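PDB 3KV1: transcriptional repressor from Vibrio fischeri, which probably represses transcription in response to a bound sugar or related effector, as a member of the SorC family of DNA-binding regulators. Local coordinates for residues L235-A240 against D247-S252. Residues are numbered along the deposited sequence; the frame is centred on the assembly and turned at random. Where two conformers were deposited one is given.
Sequences LSIMGA and DVLATS
I237 alone carries the helix side of this contact, and its two branches reach different residues of the strand. Its CG2 lies 4.4 Å from CD1 of L249, methyl to methyl, while CD1 at the end of the longer branch comes to 4.3 Å from OG1 of T251. Beta branching at CB supplies the two arms, and the torsions aim them: chi1 of -61° swings CG1 to one side of the backbone N and leaves CG2 anti to it, and chi2 of 166° keeps CG1-CD1 nearly extended from CA. CB of L249 already faces the helix, and with CG anti to N (chi1 175°) CD1 is the methyl that meets I237. T251 was modelled in two conformers, so its share is less certain; in the one described here the hydroxyl meets I237 only loosely and hydrogen-bonds to A228 O. Helix 234-242 and strand 248-252 close a beta-alpha-beta crossover that starts at strand 223-227, and C255 and L259 of helix 253-264 also pack on I237. No hydrogen bond crosses, and 82 Å² is buried in all: the join is light apolar packing, and the bond to A228 probably makes it cheap for the threonine hydroxyl to lie beside a methyl.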
loop_
_atom_site.group_PDB
_atom_site.type_symbol
_atom_site.label_atom_id
_atom_site.label_comp_id
_atom_site.label_asym_id
_atom_site.label_seq_id
_atom_site.Cartn_x
_atom_site.Cartn_y
_atom_site.Cartn_z
ATOM N N LEU A 235 -17.138 -4.478 -28.125
ATOM C CA LEU A 235 -15.945 -5.055 -28.764
ATOM C C LEU A 235 -14.851 -5.451 -27.755
ATOM O O LEU A 235 -14.184 -6.506 -27.891
ATOM C CB LEU A 235 -15.375 -4.104 -29.811
ATOM C CG LEU A 235 -16.250 -3.864 -31.040
ATOM C CD1 LEU A 235 -15.358 -3.349 -32.160
ATOM C CD2 LEU A 235 -16.969 -5.143 -31.479
ATOM N N SER A 236 -14.633 -4.606 -26.750
ATOM C CA SER A 236 -13.664 -4.932 -25.709
ATOM C C SER A 236 -14.081 -6.157 -24.921
ATOM O O SER A 236 -13.240 -6.979 -24.550
ATOM C CB SER A 236 -13.494 -3.746 -24.751
ATOM O OG SER A 236 -13.102 -2.601 -25.500
ATOM N N ILE A 237 -15.374 -6.265 -24.635
ATOM C CA ILE A 237 -15.871 -7.379 -23.834
ATOM C C ILE A 237 -15.722 -8.667 -24.648
ATOM O O ILE A 237 -15.341 -9.714 -24.089
ATOM C CB ILE A 237 -17.340 -7.199 -23.407
ATOM C CG1 ILE A 237 -17.477 -5.934 -22.546
ATOM C CG2 ILE A 237 -17.818 -8.424 -22.626
ATOM C CD1 ILE A 237 -18.953 -5.475 -22.355
HETATM N N MSE A 238 -15.983 -8.570 -25.953
HETATM C CA MSE A 238 -15.832 -9.712 -26.857
HETATM C C MSE A 238 -14.383 -10.172 -26.898
HETATM O O MSE A 238 -14.101 -11.365 -26.770
HETATM C CB MSE A 238 -16.331 -9.391 -28.268
HETATM C CG MSE A 238 -16.542 -10.648 -29.126
HETATM SE SE MSE A 238 -18.110 -11.726 -28.522
HETATM C CE MSE A 238 -17.864 -13.323 -29.660
ATOM N N GLY A 239 -13.461 -9.226 -27.070
ATOM C CA GLY A 239 -12.029 -9.518 -27.047
ATOM C C GLY A 239 -11.634 -10.245 -25.764
ATOM O O GLY A 239 -10.898 -11.240 -25.782
ATOM N N ALA A 240 -12.120 -9.735 -24.638
ATOM C CA ALA A 240 -11.792 -10.319 -23.350
ATOM C C ALA A 240 -12.310 -11.756 -23.224
ATOM O O ALA A 240 -11.595 -12.623 -22.743
ATOM C CB ALA A 240 -12.336 -9.435 -22.211
ATOM N N ASP A 247 -14.091 -16.675 -16.084
ATOM C CA ASP A 247 -14.973 -17.726 -15.591
ATOM C C ASP A 247 -16.380 -17.236 -15.250
ATOM O O ASP A 247 -17.368 -17.962 -15.435
ATOM C CB ASP A 247 -14.315 -18.396 -14.415
ATOM C CG ASP A 247 -12.919 -18.886 -14.772
ATOM O OD1 ASP A 247 -12.849 -19.793 -15.644
ATOM O OD2 ASP A 247 -11.905 -18.339 -14.241
ATOM N N VAL A 248 -16.470 -16.023 -14.715
ATOM C CA VAL A 248 -17.767 -15.463 -14.371
ATOM C C VAL A 248 -17.896 -14.081 -15.038
ATOM O O VAL A 248 -17.064 -13.189 -14.794
ATOM C CB VAL A 248 -17.882 -15.291 -12.860
ATOM C CG1 VAL A 248 -19.193 -14.605 -12.494
ATOM C CG2 VAL A 248 -17.740 -16.655 -12.118
ATOM N N LEU A 249 -18.903 -13.910 -15.889
ATOM C CA LEU A 249 -19.062 -12.633 -16.582
ATOM C C LEU A 249 -20.239 -11.920 -15.951
ATOM O O LEU A 249 -21.322 -12.486 -15.872
ATOM C CB LEU A 249 -19.354 -12.865 -18.062
ATOM C CG LEU A 249 -19.657 -11.603 -18.871
ATOM C CD1 LEU A 249 -18.368 -10.772 -18.962
ATOM C CD2 LEU A 249 -20.192 -11.973 -20.271
ATOM N N ALA A 250 -20.036 -10.695 -15.486
ATOM C CA ALA A 250 -21.135 -9.933 -14.921
ATOM C C ALA A 250 -21.337 -8.687 -15.827
ATOM O O ALA A 250 -20.422 -7.920 -16.029
ATOM C CB ALA A 250 -20.800 -9.525 -13.433
ATOM N N THR A 251 -22.546 -8.473 -16.307
ATOM C CA THR A 251 -22.751 -7.423 -17.295
ATOM C C THR A 251 -24.253 -7.166 -17.435
ATOM O O THR A 251 -25.052 -7.695 -16.665
ATOM C CB THR A 251 -22.070 -7.778 -18.679
ATOM O OG1 THR A 251 -22.041 -6.627 -19.539
ATOM C CG2 THR A 251 -22.820 -8.926 -19.412
ATOM N N SER A 252 -24.632 -6.323 -18.388
ATOM C CA SER A 252 -26.031 -5.895 -18.541
ATOM C C SER A 252 -26.764 -6.751 -19.601
ATOM O O SER A 252 -26.113 -7.434 -20.387
ATOM C CB SER A 252 -26.084 -4.448 -19.038
ATOM O OG SER A 252 -25.619 -4.366 -20.384
#